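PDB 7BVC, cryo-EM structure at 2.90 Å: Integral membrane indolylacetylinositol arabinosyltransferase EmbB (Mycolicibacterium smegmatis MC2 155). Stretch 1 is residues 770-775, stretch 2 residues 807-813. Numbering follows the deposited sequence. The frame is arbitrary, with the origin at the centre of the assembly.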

# COMPACT_ATOMS: atom_id res chain seq x y z
N SER B 770 26.44 -27.31 22.55
CA SER B 770 25.68 -28.25 23.35
C SER B 770 24.67 -28.97 22.48
O SER B 770 24.17 -28.40 21.50
N PRO B 771 24.36 -30.23 22.79
CA PRO B 771 23.41 -30.97 21.94
C PRO B 771 22.03 -30.34 21.89
O PRO B 771 21.47 -30.16 20.80
N ASP B 772 21.45 -29.99 23.03
CA ASP B 772 20.16 -29.31 23.07
C ASP B 772 20.36 -27.80 23.21
O ASP B 772 19.96 -27.17 24.19
N GLY B 773 21.00 -27.22 22.19
CA GLY B 773 21.26 -25.80 22.15
C GLY B 773 20.44 -25.09 21.10
O GLY B 773 20.95 -24.22 20.38
N VAL B 774 19.18 -25.48 20.98
CA VAL B 774 18.27 -24.92 19.98
C VAL B 774 17.09 -24.30 20.71
O VAL B 774 16.71 -24.78 21.78
N PRO B 775 16.47 -23.24 20.18
CA PRO B 775 15.25 -22.72 20.79
C PRO B 775 14.08 -23.68 20.66
O PRO B 775 14.24 -24.79 20.14
N ILE B 807 20.84 -40.15 19.72
CA ILE B 807 22.14 -40.81 19.76
C ILE B 807 23.18 -39.82 20.28
O ILE B 807 24.34 -40.17 20.51
N ASN B 808 22.76 -38.56 20.46
CA ASN B 808 23.64 -37.50 20.92
C ASN B 808 23.32 -37.01 22.32
O ASN B 808 24.17 -36.36 22.93
N GLY B 809 22.13 -37.31 22.84
CA GLY B 809 21.70 -36.80 24.12
C GLY B 809 20.78 -35.60 24.05
O GLY B 809 20.38 -35.09 25.10
N SER B 810 20.44 -35.14 22.86
CA SER B 810 19.60 -33.97 22.68
C SER B 810 18.13 -34.35 22.71
O SER B 810 17.76 -35.53 22.63
N THR B 811 17.27 -33.34 22.81
CA THR B 811 15.82 -33.52 22.82
C THR B 811 15.14 -32.54 21.88
O THR B 811 14.01 -32.10 22.13
N VAL B 812 15.80 -32.19 20.78
CA VAL B 812 15.25 -31.25 19.81
C VAL B 812 14.56 -32.02 18.69
O VAL B 812 15.09 -33.04 18.21
N PRO B 813 13.38 -31.59 18.24
CA PRO B 813 12.72 -32.26 17.12
C PRO B 813 13.45 -31.96 15.81
O PRO B 813 13.76 -30.81 15.51

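Two loop segments of the same chain run in nearly the same direction here, 15° apart end to end, and bury 289 Å² between them. No hydrogen bond crosses the gap, so the contact rests on van der Waals packing and the fit of backbone to side chain.

Ser 770 stays out of it: its CA-to-CB bond points sideways, and its side chain, chi1 p, makes no contact. The contact begins at Pro 771, whose CA-to-CB bond points toward stretch 2, the ring puckered C-gamma endo, and which has the most area covered of any residue here. Asn 808, chi1 t, also points inward and packs against this proline. Two residues further along stretch 2, Ser 810 CB lies 3.8 Å from Pro 771 CB, while Pro 771 O sits 3.5 Å from Ser 810 CB, a contact with carbon. The carbonyl also accepts a weak hydrogen bond within its own stretch, Gly 773 N to Pro 771 O at 3.3 Å.

Asp 772 is closest in register to Ser 810, their CA atoms 4.7 Å apart, yet it points sideways in a p rotamer. Asp 772 CB lies 4.3 Å from Thr 811 OG1, and Asp 772 CA 4.3 Å from Val 812 CG1. Ser 810 and Thr 811, both p, likewise point sideways, yet both touch stretch 1.

Gly 773 makes no contact across the gap; an ideal CB there would come 2.7 Å from Ser 770 OG. Gly 809, by contrast, is called for by its backbone angles.

Val 774, t, and Val 812, m, point toward each other's stretch and meet through Val 774 CG2 and Val 812 CG1 at 3.8 Å, a small apolar clasp. Pro 775 then turns away. The rule is economical: in stretch 1, Pro 771 and Val 774 point inward, with Asp 772 sideways and Gly 773 between; Asn 808 and Val 812 answer them from stretch 2.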

# COMPACT_ATOMS: atom_id res chain seq x y z
CB SER B 770 24.95 -27.53 24.50
OG SER B 770 23.91 -26.71 24.01
CB PRO B 771 23.38 -32.37 22.59
CG PRO B 771 23.96 -32.19 23.95
CD PRO B 771 24.94 -31.07 23.85
CB ASP B 772 19.29 -29.86 24.20
CG ASP B 772 20.05 -30.02 25.50
OD1 ASP B 772 21.25 -29.66 25.53
OD2 ASP B 772 19.45 -30.50 26.48
CB VAL B 774 17.81 -26.01 18.99
CG1 VAL B 774 17.12 -25.40 17.78
CG2 VAL B 774 18.99 -26.87 18.56
CB PRO B 775 14.99 -21.42 20.03
CG PRO B 775 16.33 -21.00 19.56
CD PRO B 775 17.07 -22.26 19.25
CB ILE B 807 22.53 -41.36 18.38
CG1 ILE B 807 23.65 -42.39 18.49
CG2 ILE B 807 22.95 -40.23 17.46
CD1 ILE B 807 23.23 -43.65 19.22
CB ASN B 808 23.57 -36.31 19.95
CG ASN B 808 24.68 -35.32 20.16
OD1 ASN B 808 25.76 -35.67 20.62
ND2 ASN B 808 24.43 -34.06 19.81
CB SER B 810 19.94 -33.25 21.38
OG SER B 810 19.60 -34.04 20.26
CB THR B 811 15.26 -33.35 24.24
OG1 THR B 811 15.61 -32.06 24.74
CG2 THR B 811 15.81 -34.42 25.17
CB VAL B 812 16.33 -30.31 19.26
CG1 VAL B 812 16.87 -29.42 20.36
CG2 VAL B 812 17.47 -31.11 18.64
CB PRO B 813 11.30 -31.67 17.12
CG PRO B 813 11.16 -30.99 18.45
CD PRO B 813 12.53 -30.54 18.83